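Local coordinates for thymidylate synthase A (Bacillus subtilis, PDB 1BKP), which catalyses the reductive methylation of dUMP to dTMP, using 5,10-methylenetetrahydrofolate as both methyl donor and reductant, at residues N8-D13 / K45-D50; R116-E121 / V126-H131; G171-E176 / M201-T206; M184-P189 / T224-N229. One frame throughout, in Å; residues are numbered along the deposited sequence.

Interaction 1 (N8-D13 / K45-D50); sequences NSIIKD and KQMRFD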
# COMPACT_ATOMS: atom_id res chain seq x y z
N ASN A 8 -3.99 9.75 -19.31
CA ASN A 8 -4.57 10.98 -19.72
C ASN A 8 -5.71 11.35 -18.79
O ASN A 8 -5.95 12.54 -18.56
CB ASN A 8 -5.10 10.88 -21.13
CG ASN A 8 -4.04 10.94 -22.25
OD1 ASN A 8 -4.39 10.82 -23.44
ND2 ASN A 8 -2.80 10.98 -21.91
N SER A 9 -6.49 10.35 -18.31
CA SER A 9 -7.61 10.62 -17.37
C SER A 9 -7.09 11.15 -16.05
O SER A 9 -7.65 12.11 -15.52
CB SER A 9 -8.48 9.38 -17.05
OG SER A 9 -9.17 9.08 -18.26
N ILE A 10 -6.04 10.53 -15.52
CA ILE A 10 -5.45 11.03 -14.27
C ILE A 10 -4.88 12.41 -14.42
O ILE A 10 -5.12 13.33 -13.58
CB ILE A 10 -4.38 10.08 -13.75
CG1 ILE A 10 -5.10 8.72 -13.42
CG2 ILE A 10 -3.64 10.66 -12.51
CD1 ILE A 10 -4.17 7.58 -12.99
N ILE A 11 -4.19 12.62 -15.52
CA ILE A 11 -3.56 13.97 -15.71
C ILE A 11 -4.65 15.06 -15.78
O ILE A 11 -4.49 16.12 -15.20
CB ILE A 11 -2.67 13.97 -17.06
CG1 ILE A 11 -1.48 12.96 -16.95
CG2 ILE A 11 -2.24 15.45 -17.39
CD1 ILE A 11 -0.48 13.33 -15.86
N LYS A 12 -5.74 14.82 -16.50
CA LYS A 12 -6.83 15.79 -16.63
C LYS A 12 -7.45 16.09 -15.27
O LYS A 12 -7.83 17.23 -14.98
CB LYS A 12 -7.89 15.17 -17.57
CG LYS A 12 -9.00 16.07 -18.07
CD LYS A 12 -8.54 16.89 -19.26
CE LYS A 12 -9.66 17.81 -19.76
NZ LYS A 12 -9.22 18.87 -20.72
N ASP A 13 -7.51 15.06 -14.43
CA ASP A 13 -8.08 15.23 -13.10
C ASP A 13 -7.20 16.12 -12.24
O ASP A 13 -7.69 16.94 -11.41
CB ASP A 13 -8.26 13.85 -12.42
CG ASP A 13 -8.92 13.99 -11.07
OD1 ASP A 13 -9.95 14.64 -11.04
OD2 ASP A 13 -8.46 13.49 -10.03
N LYS A 45 -4.70 7.42 -6.44
CA LYS A 45 -5.24 7.06 -7.79
C LYS A 45 -4.78 5.61 -8.06
O LYS A 45 -3.75 5.16 -7.54
CB LYS A 45 -4.64 7.99 -8.91
CG LYS A 45 -5.11 9.46 -8.73
CD LYS A 45 -6.61 9.56 -9.15
CE LYS A 45 -7.15 10.93 -9.15
NZ LYS A 45 -8.44 10.89 -9.97
N GLN A 46 -5.42 4.99 -9.03
CA GLN A 46 -5.13 3.59 -9.34
C GLN A 46 -5.25 3.32 -10.84
O GLN A 46 -6.19 3.80 -11.47
CB GLN A 46 -6.15 2.67 -8.61
CG GLN A 46 -5.88 1.22 -8.93
CD GLN A 46 -6.76 0.26 -8.20
OE1 GLN A 46 -7.72 -0.22 -8.79
NE2 GLN A 46 -6.42 -0.09 -6.96
N MET A 47 -4.32 2.55 -11.41
CA MET A 47 -4.44 2.12 -12.81
C MET A 47 -4.42 0.61 -12.74
O MET A 47 -3.66 0.06 -11.90
CB MET A 47 -3.25 2.66 -13.66
CG MET A 47 -3.37 4.19 -13.79
SD MET A 47 -1.92 4.89 -14.66
CE MET A 47 -0.76 4.65 -13.53
N ARG A 48 -5.26 -0.04 -13.58
CA ARG A 48 -5.32 -1.52 -13.60
C ARG A 48 -5.29 -1.95 -15.05
O ARG A 48 -5.98 -1.33 -15.88
CB ARG A 48 -6.65 -2.04 -13.05
CG ARG A 48 -7.02 -1.55 -11.72
CD ARG A 48 -8.35 -2.19 -11.29
NE ARG A 48 -8.39 -3.61 -10.91
CZ ARG A 48 -8.63 -4.02 -9.64
NH1 ARG A 48 -8.64 -3.15 -8.63
NH2 ARG A 48 -8.76 -5.29 -9.36
N PHE A 49 -4.58 -3.03 -15.32
CA PHE A 49 -4.44 -3.54 -16.69
C PHE A 49 -4.64 -5.06 -16.64
O PHE A 49 -4.20 -5.76 -15.69
CB PHE A 49 -3.03 -3.22 -17.18
CG PHE A 49 -2.71 -1.79 -17.09
CD1 PHE A 49 -3.05 -0.92 -18.14
CD2 PHE A 49 -2.02 -1.30 -16.02
CE1 PHE A 49 -2.67 0.37 -18.05
CE2 PHE A 49 -1.66 0.01 -15.97
CZ PHE A 49 -1.97 0.83 -16.96
N ASP A 50 -5.19 -5.57 -17.72
CA ASP A 50 -5.48 -6.99 -17.76
C ASP A 50 -4.34 -7.77 -18.44
O ASP A 50 -4.37 -9.01 -18.59
CB ASP A 50 -6.84 -7.20 -18.43
CG ASP A 50 -6.87 -6.76 -19.89
OD1 ASP A 50 -5.88 -6.29 -20.44
OD2 ASP A 50 -7.93 -6.94 -20.51

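Interaction 2 (R116-E121 / V126-H131); sequences RSLNGE and VDYLLH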
# COMPACT_ATOMS: atom_id res chain seq x y z
N ARG A 116 15.13 -13.91 6.02
CA ARG A 116 14.05 -14.86 6.20
C ARG A 116 14.61 -16.31 6.32
O ARG A 116 15.48 -16.69 5.56
CB ARG A 116 13.09 -14.84 5.02
CG ARG A 116 12.45 -13.49 4.67
CD ARG A 116 11.56 -12.95 5.79
NE ARG A 116 10.75 -14.00 6.41
CZ ARG A 116 9.47 -14.24 6.12
NH1 ARG A 116 8.84 -13.56 5.17
NH2 ARG A 116 8.79 -15.07 6.88
N SER A 117 14.14 -17.11 7.29
CA SER A 117 14.62 -18.50 7.37
C SER A 117 13.81 -19.40 6.41
O SER A 117 12.59 -19.39 6.45
CB SER A 117 14.42 -19.04 8.79
OG SER A 117 14.97 -18.15 9.73
N LEU A 118 14.45 -20.18 5.56
CA LEU A 118 13.71 -21.06 4.71
C LEU A 118 14.54 -22.32 4.48
O LEU A 118 15.66 -22.24 4.02
CB LEU A 118 13.51 -20.37 3.37
CG LEU A 118 12.70 -21.20 2.35
CD1 LEU A 118 11.27 -21.39 2.83
CD2 LEU A 118 12.77 -20.49 1.04
N ASN A 119 14.01 -23.48 4.89
CA ASN A 119 14.65 -24.80 4.67
C ASN A 119 16.05 -24.89 5.19
O ASN A 119 16.94 -25.39 4.49
CB ASN A 119 14.64 -25.15 3.19
CG ASN A 119 13.24 -25.36 2.68
OD1 ASN A 119 12.33 -25.62 3.46
ND2 ASN A 119 13.03 -25.16 1.38
N GLY A 120 16.29 -24.29 6.33
CA GLY A 120 17.64 -24.38 6.89
C GLY A 120 18.70 -23.38 6.42
O GLY A 120 19.86 -23.47 6.81
N GLU A 121 18.27 -22.42 5.61
CA GLU A 121 19.13 -21.38 5.06
C GLU A 121 18.48 -20.00 5.33
O GLU A 121 17.30 -19.94 5.63
CB GLU A 121 19.21 -21.65 3.55
CG GLU A 121 20.61 -21.61 2.98
CD GLU A 121 20.58 -21.74 1.46
OE1 GLU A 121 20.40 -22.88 0.97
OE2 GLU A 121 20.70 -20.70 0.76
N VAL A 126 13.62 -11.61 -2.22
CA VAL A 126 13.31 -12.03 -3.57
C VAL A 126 13.31 -13.59 -3.63
O VAL A 126 12.36 -14.18 -4.15
CB VAL A 126 14.33 -11.46 -4.56
CG1 VAL A 126 14.06 -11.98 -5.98
CG2 VAL A 126 14.34 -9.91 -4.51
N ASP A 127 14.34 -14.26 -3.09
CA ASP A 127 14.32 -15.72 -3.09
C ASP A 127 13.21 -16.29 -2.24
O ASP A 127 12.59 -17.30 -2.61
CB ASP A 127 15.66 -16.25 -2.59
CG ASP A 127 16.78 -16.02 -3.62
OD1 ASP A 127 16.50 -16.00 -4.85
OD2 ASP A 127 17.91 -15.78 -3.14
N TYR A 128 12.83 -15.56 -1.19
CA TYR A 128 11.78 -16.05 -0.36
C TYR A 128 10.46 -15.95 -1.19
O TYR A 128 9.66 -16.91 -1.30
CB TYR A 128 11.64 -15.18 0.90
CG TYR A 128 10.59 -15.76 1.82
CD1 TYR A 128 10.90 -16.83 2.67
CD2 TYR A 128 9.29 -15.27 1.81
CE1 TYR A 128 9.95 -17.38 3.49
CE2 TYR A 128 8.33 -15.81 2.63
CZ TYR A 128 8.68 -16.84 3.47
OH TYR A 128 7.73 -17.19 4.40
N LEU A 129 10.26 -14.81 -1.86
CA LEU A 129 9.06 -14.65 -2.69
C LEU A 129 9.01 -15.70 -3.80
O LEU A 129 7.96 -16.34 -4.02
CB LEU A 129 9.11 -13.24 -3.39
CG LEU A 129 7.97 -12.99 -4.47
CD1 LEU A 129 6.59 -12.97 -3.78
CD2 LEU A 129 8.19 -11.69 -5.34
N LEU A 130 10.14 -15.93 -4.50
CA LEU A 130 10.12 -16.90 -5.63
C LEU A 130 9.69 -18.31 -5.16
O LEU A 130 8.77 -18.95 -5.75
CB LEU A 130 11.50 -16.95 -6.29
CG LEU A 130 11.77 -15.74 -7.20
CD1 LEU A 130 13.16 -15.87 -7.66
CD2 LEU A 130 10.83 -15.57 -8.45
N HIS A 131 10.23 -18.68 -3.99
CA HIS A 131 9.94 -19.97 -3.40
C HIS A 131 8.45 -20.06 -3.03
O HIS A 131 7.78 -21.04 -3.32
CB HIS A 131 10.81 -20.21 -2.18
CG HIS A 131 10.47 -21.50 -1.44
ND1 HIS A 131 9.41 -21.59 -0.56
CD2 HIS A 131 11.00 -22.74 -1.52
CE1 HIS A 131 9.28 -22.85 -0.16
NE2 HIS A 131 10.23 -23.56 -0.72

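Interaction 3 (G171-E176 / M201-T206); sequences GKLHLE and MIAQVT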
# COMPACT_ATOMS: atom_id res chain seq x y z
N GLY A 171 -4.14 -20.35 -11.64
CA GLY A 171 -3.00 -20.42 -12.52
C GLY A 171 -2.51 -19.09 -13.00
O GLY A 171 -1.61 -19.06 -13.82
N LYS A 172 -3.09 -17.99 -12.51
CA LYS A 172 -2.58 -16.69 -12.93
C LYS A 172 -1.91 -15.90 -11.74
O LYS A 172 -2.39 -15.93 -10.57
CB LYS A 172 -3.71 -15.87 -13.51
CG LYS A 172 -4.31 -16.51 -14.77
CD LYS A 172 -5.56 -15.76 -15.17
CE LYS A 172 -6.23 -16.38 -16.33
NZ LYS A 172 -7.66 -15.84 -16.42
N LEU A 173 -0.83 -15.19 -12.10
CA LEU A 173 -0.07 -14.36 -11.19
C LEU A 173 -0.44 -12.86 -11.35
O LEU A 173 -0.15 -12.24 -12.39
CB LEU A 173 1.41 -14.54 -11.50
CG LEU A 173 2.41 -13.90 -10.51
CD1 LEU A 173 2.20 -14.38 -9.07
CD2 LEU A 173 3.91 -14.25 -10.94
N HIS A 174 -1.14 -12.30 -10.35
CA HIS A 174 -1.56 -10.88 -10.34
C HIS A 174 -0.51 -10.11 -9.52
O HIS A 174 0.04 -10.66 -8.51
CB HIS A 174 -2.95 -10.77 -9.69
CG HIS A 174 -3.96 -11.69 -10.30
ND1 HIS A 174 -4.97 -11.27 -11.17
CD2 HIS A 174 -4.18 -13.03 -10.09
CE1 HIS A 174 -5.75 -12.31 -11.47
NE2 HIS A 174 -5.31 -13.38 -10.83
N LEU A 175 -0.27 -8.83 -9.90
CA LEU A 175 0.74 -8.05 -9.22
C LEU A 175 0.09 -6.74 -8.85
O LEU A 175 -0.58 -6.12 -9.70
CB LEU A 175 1.96 -7.73 -10.15
CG LEU A 175 2.93 -6.62 -9.64
CD1 LEU A 175 3.49 -7.07 -8.25
CD2 LEU A 175 4.08 -6.40 -10.64
N GLU A 176 0.26 -6.32 -7.58
CA GLU A 176 -0.25 -5.01 -7.16
C GLU A 176 0.97 -4.24 -6.63
O GLU A 176 1.68 -4.72 -5.75
CB GLU A 176 -1.33 -5.16 -6.07
CG GLU A 176 -1.91 -3.83 -5.67
CD GLU A 176 -3.28 -3.90 -4.99
OE1 GLU A 176 -3.61 -4.97 -4.44
OE2 GLU A 176 -3.99 -2.89 -5.00
N MET A 201 8.60 -11.21 -16.02
CA MET A 201 9.80 -12.03 -15.70
C MET A 201 9.49 -13.13 -14.70
O MET A 201 9.87 -14.31 -14.89
CB MET A 201 10.87 -11.17 -15.07
CG MET A 201 11.55 -10.24 -16.18
SD MET A 201 12.57 -8.99 -15.32
CE MET A 201 13.98 -9.90 -14.72
N ILE A 202 8.79 -12.73 -13.63
CA ILE A 202 8.54 -13.62 -12.49
C ILE A 202 7.52 -14.67 -12.88
O ILE A 202 7.67 -15.82 -12.54
CB ILE A 202 8.23 -12.87 -11.06
CG1 ILE A 202 9.55 -12.27 -10.49
CG2 ILE A 202 7.62 -13.97 -10.05
CD1 ILE A 202 9.39 -11.36 -9.32
N ALA A 203 6.51 -14.30 -13.63
CA ALA A 203 5.52 -15.28 -14.04
C ALA A 203 6.20 -16.38 -14.94
O ALA A 203 5.88 -17.59 -14.81
CB ALA A 203 4.43 -14.56 -14.85
N GLN A 204 7.19 -15.94 -15.77
CA GLN A 204 7.82 -16.85 -16.68
C GLN A 204 8.61 -17.90 -15.91
O GLN A 204 8.50 -19.06 -16.22
CB GLN A 204 8.72 -16.11 -17.69
CG GLN A 204 9.61 -17.10 -18.53
CD GLN A 204 10.23 -16.40 -19.73
OE1 GLN A 204 9.53 -15.73 -20.46
NE2 GLN A 204 11.57 -16.57 -19.94
N VAL A 205 9.32 -17.49 -14.85
CA VAL A 205 10.14 -18.41 -14.11
C VAL A 205 9.46 -19.24 -12.99
O VAL A 205 10.09 -20.14 -12.40
CB VAL A 205 11.37 -17.73 -13.60
CG1 VAL A 205 12.16 -17.21 -14.78
CG2 VAL A 205 11.04 -16.61 -12.59
N THR A 206 8.20 -18.91 -12.66
CA THR A 206 7.47 -19.62 -11.64
C THR A 206 6.39 -20.46 -12.32
O THR A 206 5.64 -21.18 -11.67
CB THR A 206 6.88 -18.70 -10.64
OG1 THR A 206 6.02 -17.71 -11.28
CG2 THR A 206 8.00 -18.05 -9.83

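Interaction 4 (M184-P189 / T224-N229); sequences MALGNP and TRHIDN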
# COMPACT_ATOMS: atom_id res chain seq x y z
N MET A 184 3.94 12.63 -11.96
CA MET A 184 3.19 12.05 -13.06
C MET A 184 3.73 12.25 -14.45
O MET A 184 3.47 11.42 -15.31
CB MET A 184 1.73 12.48 -13.02
CG MET A 184 1.05 12.01 -11.69
SD MET A 184 1.10 10.22 -11.49
CE MET A 184 -0.06 9.75 -12.72
N ALA A 185 4.48 13.34 -14.65
CA ALA A 185 5.02 13.64 -15.96
C ALA A 185 6.23 12.83 -16.27
O ALA A 185 6.31 12.28 -17.32
CB ALA A 185 5.40 15.16 -16.08
N LEU A 186 7.20 12.84 -15.36
CA LEU A 186 8.46 12.17 -15.56
C LEU A 186 8.61 10.76 -14.95
O LEU A 186 9.17 9.89 -15.54
CB LEU A 186 9.55 13.06 -15.02
CG LEU A 186 9.55 14.43 -15.79
CD1 LEU A 186 10.37 15.43 -15.01
CD2 LEU A 186 10.14 14.26 -17.20
N GLY A 187 8.15 10.57 -13.75
CA GLY A 187 8.33 9.29 -13.14
C GLY A 187 7.29 8.20 -13.40
O GLY A 187 7.66 7.07 -13.67
N ASN A 188 6.01 8.54 -13.38
CA ASN A 188 5.00 7.51 -13.54
C ASN A 188 5.11 6.60 -14.81
O ASN A 188 5.03 5.33 -14.68
CB ASN A 188 3.62 8.14 -13.45
CG ASN A 188 2.52 7.11 -13.59
OD1 ASN A 188 1.87 7.06 -14.62
ND2 ASN A 188 2.20 6.42 -12.48
N PRO A 189 5.27 7.19 -16.01
CA PRO A 189 5.34 6.26 -17.18
C PRO A 189 6.46 5.27 -17.14
O PRO A 189 6.28 4.09 -17.46
CB PRO A 189 5.39 7.20 -18.41
CG PRO A 189 4.75 8.55 -17.89
CD PRO A 189 5.31 8.62 -16.45
N THR A 224 3.96 22.63 -12.07
CA THR A 224 3.17 23.54 -12.93
C THR A 224 3.75 23.81 -14.30
O THR A 224 3.01 23.87 -15.23
CB THR A 224 2.91 24.96 -12.22
OG1 THR A 224 4.19 25.49 -11.82
CG2 THR A 224 1.99 24.73 -10.97
N ARG A 225 5.06 23.95 -14.43
CA ARG A 225 5.61 24.19 -15.79
C ARG A 225 5.56 23.00 -16.69
O ARG A 225 6.00 23.07 -17.86
CB ARG A 225 7.05 24.68 -15.73
CG ARG A 225 7.16 26.04 -15.10
CD ARG A 225 8.65 26.47 -15.02
NE ARG A 225 8.78 27.80 -14.43
CZ ARG A 225 9.93 28.46 -14.28
NH1 ARG A 225 11.10 27.94 -14.66
NH2 ARG A 225 9.91 29.66 -13.71
N HIS A 226 5.14 21.84 -16.15
CA HIS A 226 5.05 20.69 -17.06
C HIS A 226 3.69 20.61 -17.70
O HIS A 226 3.50 19.86 -18.62
CB HIS A 226 5.37 19.38 -16.32
CG HIS A 226 6.80 19.28 -15.93
ND1 HIS A 226 7.25 18.45 -14.95
CD2 HIS A 226 7.87 20.01 -16.34
CE1 HIS A 226 8.56 18.65 -14.75
NE2 HIS A 226 8.96 19.59 -15.59
N ILE A 227 2.75 21.44 -17.20
CA ILE A 227 1.37 21.41 -17.67
C ILE A 227 1.16 21.61 -19.19
O ILE A 227 0.40 20.86 -19.83
CB ILE A 227 0.53 22.34 -16.80
CG1 ILE A 227 0.34 21.70 -15.41
CG2 ILE A 227 -0.88 22.58 -17.49
CD1 ILE A 227 -0.18 22.66 -14.47
N ASP A 228 1.78 22.65 -19.77
CA ASP A 228 1.61 22.83 -21.19
C ASP A 228 1.95 21.63 -22.03
O ASP A 228 1.19 21.30 -22.94
CB ASP A 228 2.33 24.07 -21.77
CG ASP A 228 2.19 24.13 -23.34
OD1 ASP A 228 1.03 24.20 -23.86
OD2 ASP A 228 3.23 24.01 -24.07
N ASN A 229 3.09 20.97 -21.76
CA ASN A 229 3.50 19.79 -22.54
C ASN A 229 2.49 18.66 -22.31
O ASN A 229 2.16 17.93 -23.24
CB ASN A 229 4.84 19.23 -22.09
CG ASN A 229 6.03 19.93 -22.71
OD1 ASN A 229 5.90 20.72 -23.63
ND2 ASN A 229 7.19 19.72 -22.12

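Interaction 1 (N8-D13 / K45-D50)
The carboxylate of D13 receives the ammonium group of K45 from above its plane, 55° out of it, in a salt bridge of 2.6 Å between OD2 and NZ. The flat guanidinium of R48, farther along the strand, is met at its edge and in its plane by OE1 of Q46, with NH1 3.1 Å from OE1. These groups belong to helix 3-17 and strand 39-49, a helix laid against the main mixed sheet of the thymidylate synthase fold; the two short segments run almost antiparallel, at 167°. D13 has CG anti to its backbone N (chi1 -177°), which sends the carboxylate out to the lysine, while K45 reaches over with a chain bent at its second torsion. The other oxygen, OD1, bonds to N17 one helical turn on, so the group is held from two quarters. With an asparagine in place of D13, K45 would probably be left without its counter-charge and its long chain freer to move. R48 also reaches across the dimer interface: its NH1 and NH2 bond to the backbone oxygens of S44 and I43 of the second subunit. Between helix and strand the apolar join is made by I10, whose CD1 lies 4.1 Å from K45 CB, 3.6 Å from M47 CG and 3.9 Å from M47 SD.

Interaction 2 (R116-E121 / V126-H131)
R116 turns back on itself at chi2 and chi3, after a first torsion of -56° that sets CG beside the backbone N, and Y128 sends its ring out with CG anti to the backbone N (chi1 -176°). The folded arginine thus lays its guanidinium flat over one face of the tyrosine, the planes 29° apart. R116 CZ lies 4.0 Å from the centroid of the Y128 ring, a cation-pi contact over the face. NH1 lies over the ring, displaced toward its rim, 3.4 Å from Y128 CE2, and the aliphatic start of the arginine shares the same ring, with R116 CB 3.8 Å from Y128 CD1.

The next turn of helix 125-135 repeats the theme with an apolar partner. L118 puts its CD2 over a face of the H131 ring, 3.9 Å from the centroid, as a CH-pi contact. Its other methyl, CD1, comes 4.3 Å from Y128 CE1, so the leucine fits between the two aromatic side chains. N119 adds a looser approach, its ND2 3.8 Å from H131 NE2. L118 to E121 form the type I' turn of the small hairpin 116-123, where the backbone angles of G120 call for glycine.

The polar end of R116 is also claimed by D153 of the second subunit, through a salt bridge from NH2. The arginine therefore presents its flat face to the tyrosine and its NH2 to an acid across the dimer interface, and that acid is likely to offset the charge resting on the ring.

Interaction 3 (G171-E176 / M201-T206)
L173 on strand 172-176 stands against A203 of helix 201-206, their CA atoms 6.3 Å apart, with the two segment axes 9.4 Å apart at closest approach and running in nearly opposite directions, at 153°. One methyl does all the touching from the strand. L173 holds CG anti to its backbone N (chi1 -171°), and this carries CD2 onto the helix, where it comes to 3.6 Å from A203 CA and 4.0 Å from A203 CB. Because A203 has no more than a methyl, the leucine can rest almost on the helix backbone itself. I202 meets the same methyl with its CG2 branch, 3.8 Å from L173 CD2. The contact belongs to the beta-alpha-beta crossover that runs from strand 172-183 through helix 188-206 to the parallel strand 209-223, and it packs the C-terminal end of that helix on the start of the crossover's first strand. L133 of helix 125-135 and V168 of strand 161-169 also pack on L173. T206 approaches through its hydroxyl, whose OG1 is 4.1 Å from L173 CD2 and bonds back to the carbonyl I202 O at 2.8 Å. A valine at T206 would probably leave the carbonyl of I202 without its side-chain donor and the side chain freer to turn. The hydroxyl reaches the carbonyl at a tilt of 34° from its plane.

Interaction 4 (M184-P189 / T224-N229)
Van der Waals contact makes up the whole of what passes directly between these segments, and H226 receives it from A185 and L186. The methyl CB of A185 lies 3.9 Å from H226 ND1, and L186 brings CD1 to 3.7 Å from H226 CE1. Both approach the ring obliquely, and the leucine side chain crosses the histidine at about a right angle. L186 has CG beside its backbone N (chi1 -61°), which swings its isobutyl group out to the imidazole although its own CB does not point there.

Hydrogen bonds hold each side in place from outside the pair. NE2 of H226 bonds to the backbone oxygen of E275. On the other segment, D183 OD1 accepts the backbone N-H of L186 and, weakly, that of A185, which ties the chain back to D183 as it leaves strand 172-183 for helix 188-206.

Aromatic packing adds a third neighbour to the ring. F274 stands edge-to-face to H226 and also touches L186, so the C-terminal stretch lies over the join. This places the contact beside the probable cofactor and nucleotide site, since D183 and Y223, which border it, are predicted to bind folate and dUMP.

With a carbonyl as its acceptor, NE2 must carry the hydrogen in its bond to E275. The imidazole thus works here as a polar link on one atom and as a packing surface on ND1 and CE1, linking the C-terminal segment by a hydrogen bond, while 184-189 and 224-229 meet through packing alone.

Overall arrangement
From the N terminus, interaction 1 comes first, closing a loop of 31 residues and laying helix 3-17 against strand 39-49. Interaction 2 follows in series and closes the shortest loop, hairpin to helix 125-135, on the opposite side of the chain's centre. Interactions 3 and 4 cross, because 184-189 falls inside the loop closed by 171-176 and 201-206, while 224-229 lies beyond it; both use helix 188-206, at its two ends. Interaction 2 touches interaction 3 through L130 packed on I202 and T206. Interaction 4 touches interaction 1 where M184 meets I10 and I11, and interactions 1 and 3 reach the same sheet.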